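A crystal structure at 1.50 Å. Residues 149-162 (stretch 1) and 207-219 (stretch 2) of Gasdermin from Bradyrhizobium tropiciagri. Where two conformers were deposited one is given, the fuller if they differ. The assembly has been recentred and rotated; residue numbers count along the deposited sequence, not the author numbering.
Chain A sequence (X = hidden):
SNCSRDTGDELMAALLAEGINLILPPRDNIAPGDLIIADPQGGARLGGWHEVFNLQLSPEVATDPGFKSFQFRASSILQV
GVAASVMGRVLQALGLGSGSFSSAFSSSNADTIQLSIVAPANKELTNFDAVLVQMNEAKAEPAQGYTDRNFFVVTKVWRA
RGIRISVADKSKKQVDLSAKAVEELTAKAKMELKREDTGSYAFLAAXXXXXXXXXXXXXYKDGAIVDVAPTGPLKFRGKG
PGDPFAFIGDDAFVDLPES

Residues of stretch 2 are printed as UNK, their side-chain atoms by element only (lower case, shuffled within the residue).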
# COMPACT_ATOMS: atom_id res chain seq x y z
N ARG A 149 -12.86 9.77 -15.98
CA ARG A 149 -11.88 9.17 -15.07
C ARG A 149 -11.42 10.18 -14.01
O ARG A 149 -11.62 11.39 -14.14
CB ARG A 149 -10.67 8.65 -15.85
CG ARG A 149 -10.94 7.47 -16.79
CD ARG A 149 -11.60 6.30 -16.06
NE ARG A 149 -11.80 5.11 -16.89
CZ ARG A 149 -12.96 4.70 -17.36
NH1 ARG A 149 -14.08 5.38 -17.16
NH2 ARG A 149 -13.01 3.57 -18.07
N ASN A 150 -10.82 9.66 -12.95
CA ASN A 150 -10.18 10.47 -11.92
C ASN A 150 -8.67 10.31 -12.01
O ASN A 150 -8.15 9.24 -12.36
CB ASN A 150 -10.65 10.06 -10.51
CG ASN A 150 -12.10 10.36 -10.28
OD1 ASN A 150 -12.65 11.25 -10.92
ND2 ASN A 150 -12.73 9.64 -9.37
N PHE A 151 -7.96 11.38 -11.67
CA PHE A 151 -6.52 11.46 -11.85
C PHE A 151 -5.85 11.80 -10.52
O PHE A 151 -6.28 12.73 -9.82
CB PHE A 151 -6.17 12.51 -12.91
CG PHE A 151 -6.82 12.27 -14.22
CD1 PHE A 151 -6.51 11.15 -14.97
CD2 PHE A 151 -7.76 13.17 -14.71
CE1 PHE A 151 -7.12 10.92 -16.19
CE2 PHE A 151 -8.37 12.94 -15.92
CZ PHE A 151 -8.05 11.81 -16.66
N PHE A 152 -4.81 11.07 -10.18
CA PHE A 152 -4.12 11.26 -8.91
C PHE A 152 -2.62 11.33 -9.17
O PHE A 152 -2.07 10.48 -9.89
CB PHE A 152 -4.42 10.12 -7.92
CG PHE A 152 -5.90 9.94 -7.65
CD1 PHE A 152 -6.69 9.17 -8.50
CD2 PHE A 152 -6.50 10.55 -6.56
CE1 PHE A 152 -8.07 9.00 -8.27
CE2 PHE A 152 -7.87 10.37 -6.31
CZ PHE A 152 -8.65 9.60 -7.19
N VAL A 153 -1.96 12.29 -8.53
CA VAL A 153 -0.51 12.39 -8.56
C VAL A 153 0.02 11.78 -7.27
O VAL A 153 -0.47 12.10 -6.18
CB VAL A 153 -0.05 13.84 -8.70
CG1 VAL A 153 1.50 13.92 -8.69
CG2 VAL A 153 -0.61 14.52 -9.98
N VAL A 154 1.04 10.92 -7.38
CA VAL A 154 1.68 10.35 -6.20
C VAL A 154 2.53 11.43 -5.54
O VAL A 154 3.47 11.95 -6.15
CB VAL A 154 2.56 9.16 -6.57
CG1 VAL A 154 3.29 8.62 -5.31
CG2 VAL A 154 1.73 8.07 -7.28
N THR A 155 2.19 11.79 -4.30
CA THR A 155 2.98 12.78 -3.59
C THR A 155 3.90 12.17 -2.53
O THR A 155 4.84 12.85 -2.11
CB THR A 155 2.08 13.84 -2.95
OG1 THR A 155 1.17 13.17 -2.06
CG2 THR A 155 1.29 14.58 -4.03
N LYS A 156 3.66 10.93 -2.09
CA LYS A 156 4.62 10.26 -1.20
C LYS A 156 4.57 8.77 -1.50
O LYS A 156 3.49 8.20 -1.67
CB LYS A 156 4.31 10.47 0.29
CG LYS A 156 4.10 11.91 0.70
CD LYS A 156 3.83 12.06 2.17
CE LYS A 156 3.49 13.54 2.42
NZ LYS A 156 3.09 13.82 3.83
N VAL A 157 5.76 8.15 -1.56
CA VAL A 157 5.89 6.70 -1.69
C VAL A 157 6.29 6.15 -0.34
O VAL A 157 7.21 6.68 0.30
CB VAL A 157 6.91 6.33 -2.78
CG1 VAL A 157 7.10 4.86 -2.84
CG2 VAL A 157 6.44 6.86 -4.15
N TRP A 158 5.61 5.11 0.10
CA TRP A 158 5.84 4.51 1.41
C TRP A 158 6.36 3.10 1.21
O TRP A 158 5.75 2.32 0.48
CB TRP A 158 4.54 4.45 2.21
CG TRP A 158 4.03 5.78 2.54
CD1 TRP A 158 3.24 6.60 1.73
CD2 TRP A 158 4.20 6.48 3.77
NE1 TRP A 158 2.97 7.78 2.39
CE2 TRP A 158 3.52 7.72 3.65
CE3 TRP A 158 4.84 6.19 4.98
CZ2 TRP A 158 3.49 8.67 4.69
CZ3 TRP A 158 4.80 7.13 6.01
CH2 TRP A 158 4.14 8.34 5.85
N ARG A 159 7.49 2.77 1.85
CA ARG A 159 8.02 1.41 1.76
C ARG A 159 8.25 0.83 3.15
O ARG A 159 8.28 1.54 4.15
CB ARG A 159 9.29 1.35 0.90
CG ARG A 159 10.49 2.09 1.46
CD ARG A 159 11.58 2.08 0.40
NE ARG A 159 12.91 2.37 0.93
CZ ARG A 159 14.01 2.48 0.20
NH1 ARG A 159 13.99 2.30 -1.12
NH2 ARG A 159 15.16 2.78 0.79
N ALA A 160 8.34 -0.50 3.19
CA ALA A 160 8.55 -1.20 4.46
C ALA A 160 9.25 -2.52 4.21
O ALA A 160 9.20 -3.09 3.13
CB ALA A 160 7.23 -1.44 5.19
N ARG A 161 9.86 -3.03 5.27
CA ARG A 161 10.60 -4.29 5.15
C ARG A 161 9.67 -5.50 5.22
O ARG A 161 10.01 -6.56 4.70
CB ARG A 161 11.66 -4.35 6.24
CG ARG A 161 12.55 -5.57 6.18
CD ARG A 161 13.47 -5.51 4.97
NE ARG A 161 14.40 -6.63 5.03
CZ ARG A 161 15.52 -6.60 5.73
NH1 ARG A 161 15.99 -5.47 6.23
NH2 ARG A 161 16.17 -7.74 5.94
N GLY A 162 8.53 -5.38 5.88
CA GLY A 162 7.59 -6.49 5.94
C GLY A 162 6.56 -6.25 7.01
O GLY A 162 6.26 -5.10 7.35
N UNK A 207 14.69 -6.35 1.35
CA UNK A 207 14.86 -4.91 1.37
C UNK A 207 13.46 -4.32 1.41
O UNK A 207 12.46 -5.05 1.31
c UNK A 207 15.64 -4.42 0.14
o UNK A 207 15.87 -3.04 0.23
N UNK A 208 13.37 -3.01 1.58
CA UNK A 208 12.07 -2.37 1.73
C UNK A 208 11.32 -2.28 0.40
O UNK A 208 11.89 -1.87 -0.61
c UNK A 208 12.62 -0.98 3.80
c UNK A 208 12.23 -0.97 2.32
n UNK A 208 12.80 0.85 5.37
c UNK A 208 13.25 0.33 4.23
o UNK A 208 14.12 0.88 3.53
N UNK A 209 10.06 -2.68 0.41
CA UNK A 209 9.22 -2.63 -0.77
C UNK A 209 8.15 -1.56 -0.59
O UNK A 209 7.64 -1.36 0.52
c UNK A 209 8.75 -6.41 -1.50
c UNK A 209 8.54 -3.97 -1.03
c UNK A 209 10.02 -4.72 -2.90
c UNK A 209 9.48 -5.08 -1.51
N UNK A 210 7.75 -0.95 -1.70
CA UNK A 210 6.67 0.03 -1.67
C UNK A 210 5.36 -0.67 -1.38
O UNK A 210 4.99 -1.62 -2.07
c UNK A 210 5.39 1.75 -2.97
c UNK A 210 7.87 1.45 -3.33
c UNK A 210 6.57 0.76 -3.02
c UNK A 210 7.98 1.85 -4.82
N UNK A 211 4.63 -0.19 -0.38
CA UNK A 211 3.35 -0.74 0.02
C UNK A 211 2.23 0.29 0.00
O UNK A 211 1.07 -0.09 0.14
c UNK A 211 2.33 0.11 3.16
c UNK A 211 2.38 1.08 4.19
c UNK A 211 4.70 0.14 2.99
c UNK A 211 3.62 1.56 4.61
c UNK A 211 4.77 1.08 4.01
c UNK A 211 3.49 -0.36 2.56
c UNK A 211 3.41 -1.37 1.43
N UNK A 212 2.55 1.57 -0.11
CA UNK A 212 1.50 2.57 0.02
C UNK A 212 1.89 3.86 -0.66
O UNK A 212 3.08 4.13 -0.87
N UNK A 213 0.87 4.65 -1.02
CA UNK A 213 1.08 5.94 -1.69
C UNK A 213 0.19 7.00 -1.06
O UNK A 213 -0.98 6.74 -0.79
c UNK A 213 0.73 5.88 -3.19
c UNK A 213 0.69 4.62 -5.34
c UNK A 213 1.38 4.73 -3.95
c UNK A 213 2.87 4.96 -4.10
N UNK A 214 0.74 8.18 -0.84
CA UNK A 214 -0.05 9.37 -0.58
C UNK A 214 -0.31 10.05 -1.91
O UNK A 214 0.57 10.08 -2.77
o UNK A 214 0.92 9.61 1.61
c UNK A 214 -0.19 11.54 0.74
c UNK A 214 0.67 10.31 0.39
N UNK A 215 -1.51 10.59 -2.08
CA UNK A 215 -1.99 11.05 -3.38
C UNK A 215 -2.63 12.43 -3.28
O UNK A 215 -3.20 12.78 -2.24
c UNK A 215 -2.64 8.63 -4.06
c UNK A 215 -3.05 10.10 -3.96
c UNK A 215 -1.48 8.46 -5.04
c UNK A 215 -3.85 7.84 -4.52
N UNK A 216 -2.57 13.18 -4.38
CA UNK A 216 -3.34 14.41 -4.53
C UNK A 216 -4.14 14.29 -5.81
O UNK A 216 -3.60 13.93 -6.85
n UNK A 216 -0.46 19.98 -2.45
c UNK A 216 -1.18 17.33 -3.12
c UNK A 216 -1.65 19.74 -2.98
n UNK A 216 -2.48 20.75 -3.19
c UNK A 216 -1.95 16.03 -3.15
n UNK A 216 -2.03 18.51 -3.29
c UNK A 216 -2.42 15.63 -4.55
N UNK A 217 -5.44 14.58 -5.74
CA UNK A 217 -6.28 14.47 -6.93
C UNK A 217 -6.18 15.73 -7.77
O UNK A 217 -6.16 16.85 -7.23
o UNK A 217 -10.75 13.33 -8.44
o UNK A 217 -10.36 13.42 -6.28
c UNK A 217 -8.57 13.93 -7.79
c UNK A 217 -10.00 13.54 -7.48
c UNK A 217 -7.74 14.21 -6.56
N UNK A 218 -6.14 15.56 -9.09
CA UNK A 218 -6.14 16.68 -10.03
C UNK A 218 -7.25 16.45 -11.05
O UNK A 218 -7.72 15.33 -11.27
c UNK A 218 -4.78 16.87 -10.75
c UNK A 218 -3.67 17.15 -9.72
c UNK A 218 -4.42 15.64 -11.58
N UNK A 219 -7.66 17.54 -11.70
CA UNK A 219 -8.66 17.43 -12.73
C UNK A 219 -8.36 18.48 -13.80
O UNK A 219 -7.58 19.41 -13.57
c UNK A 219 -10.29 19.04 -11.69
o UNK A 219 -11.03 17.26 -13.14
c UNK A 219 -10.06 17.60 -12.15
O HOH W 1 -11.44 14.44 -12.91
O HOH W 2 -9.80 13.64 -11.00
O HOH W 3 15.07 3.32 3.50

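Position 207 carries one carbon and then one oxygen. Its CA-to-CB bond points away from stretch 1, and a small polar group suits this exposed corner: Ser 207.

Position 208 has three carbons in line, the third bearing one oxygen and one nitrogen. The oxygen lies 3.2 Å from Arg 159 NE, and an amide offers just such an acceptor. In Gln 208, OE1 takes a weak hydrogen bond from that NE, while water 3 donates to OE1 and accepts from Arg 159 NH2.

Position 209 shows four carbons forked at the second, hence Leu 209. Its side chain comes no nearer than 4.3 Å, CB to Ala 160 O, and adds only modest apolar cover. The backbone pairs: Leu 209 N donates to Ala 160 O and Ala 160 N to Leu 209 O, each at 2.9 Å.

Position 210 has four carbons forked at the first, one arm two carbons long: Ile 210. This beta-branched shape suits a strand, and its CG1 packs 3.5 Å from Val 157 CG1.

At position 211 one carbon leads to a six-carbon ring: Phe 211. Trp 158 CB sits 4.2 Å from the ring centroid in an off-centre CH-pi contact, and CD1 reaches Ala 160 CB at 3.7 Å. The flat ring lies between the two, which sit on opposite sides of its plane.

Position 212 has no side-chain atoms: Gly 212. An ideal CB would be crowded by Phe 211 CD2 at 3.4 Å, so glycine leaves room for that ring.

Position 213 has four carbons forked at the second: Leu 213. Its CD2 fills space beside two valines, 3.9 Å from Val 154 CG1 and 4.0 Å from Val 157 CG2.

Position 214 has one carbon bearing an oxygen and a carbon: Thr 214. Trp 158 NE1 donates to its OG1 at 2.9 Å, so the hydroxyl satisfies a buried indole.

Position 215, four carbons forked at the second, is Leu 215; its fork brings CD2 3.9 Å from Val 154 CG2 and CD1 4.1 Å from Phe 152 CB.

Position 216 runs through three carbons and a nitrogen to a carbon bearing two more nitrogens: Arg 216. Its CG packs 3.7 Å from Thr 155 CG2, while the charged end leads away.

Position 217 has three carbons, the third bearing two oxygens: Glu 217. Its CB packs 3.9 Å from Phe 152 CE2, and OE2 accepts from water 2, which also accepts from Phe 151 N.

Position 218, one carbon bearing two, is buried Val 218; its branches reach Phe 151 CB (CG2, 3.8 Å) and Val 153 CG2 (CG1, 4.0 Å). Position 219, one carbon bearing an oxygen and a carbon, is partly exposed Thr 219, whose hydroxyl works through water 1, which donates to Arg 149 O.

The contact is an antiparallel pairing interrupted by two beta bulges. At one, Thr 155 N and Lys 156 N both donate to Thr 214 O, at 2.8 and 3.3 Å. Phe 152, Val 154, Val 157, Ile 210, Leu 213 and Leu 215 pack one face; on the other, Val 153 meets Val 218, and Trp 158 donates to Thr 214.

Stretch 2, residues 207-219: SQLIFGLTLREVT
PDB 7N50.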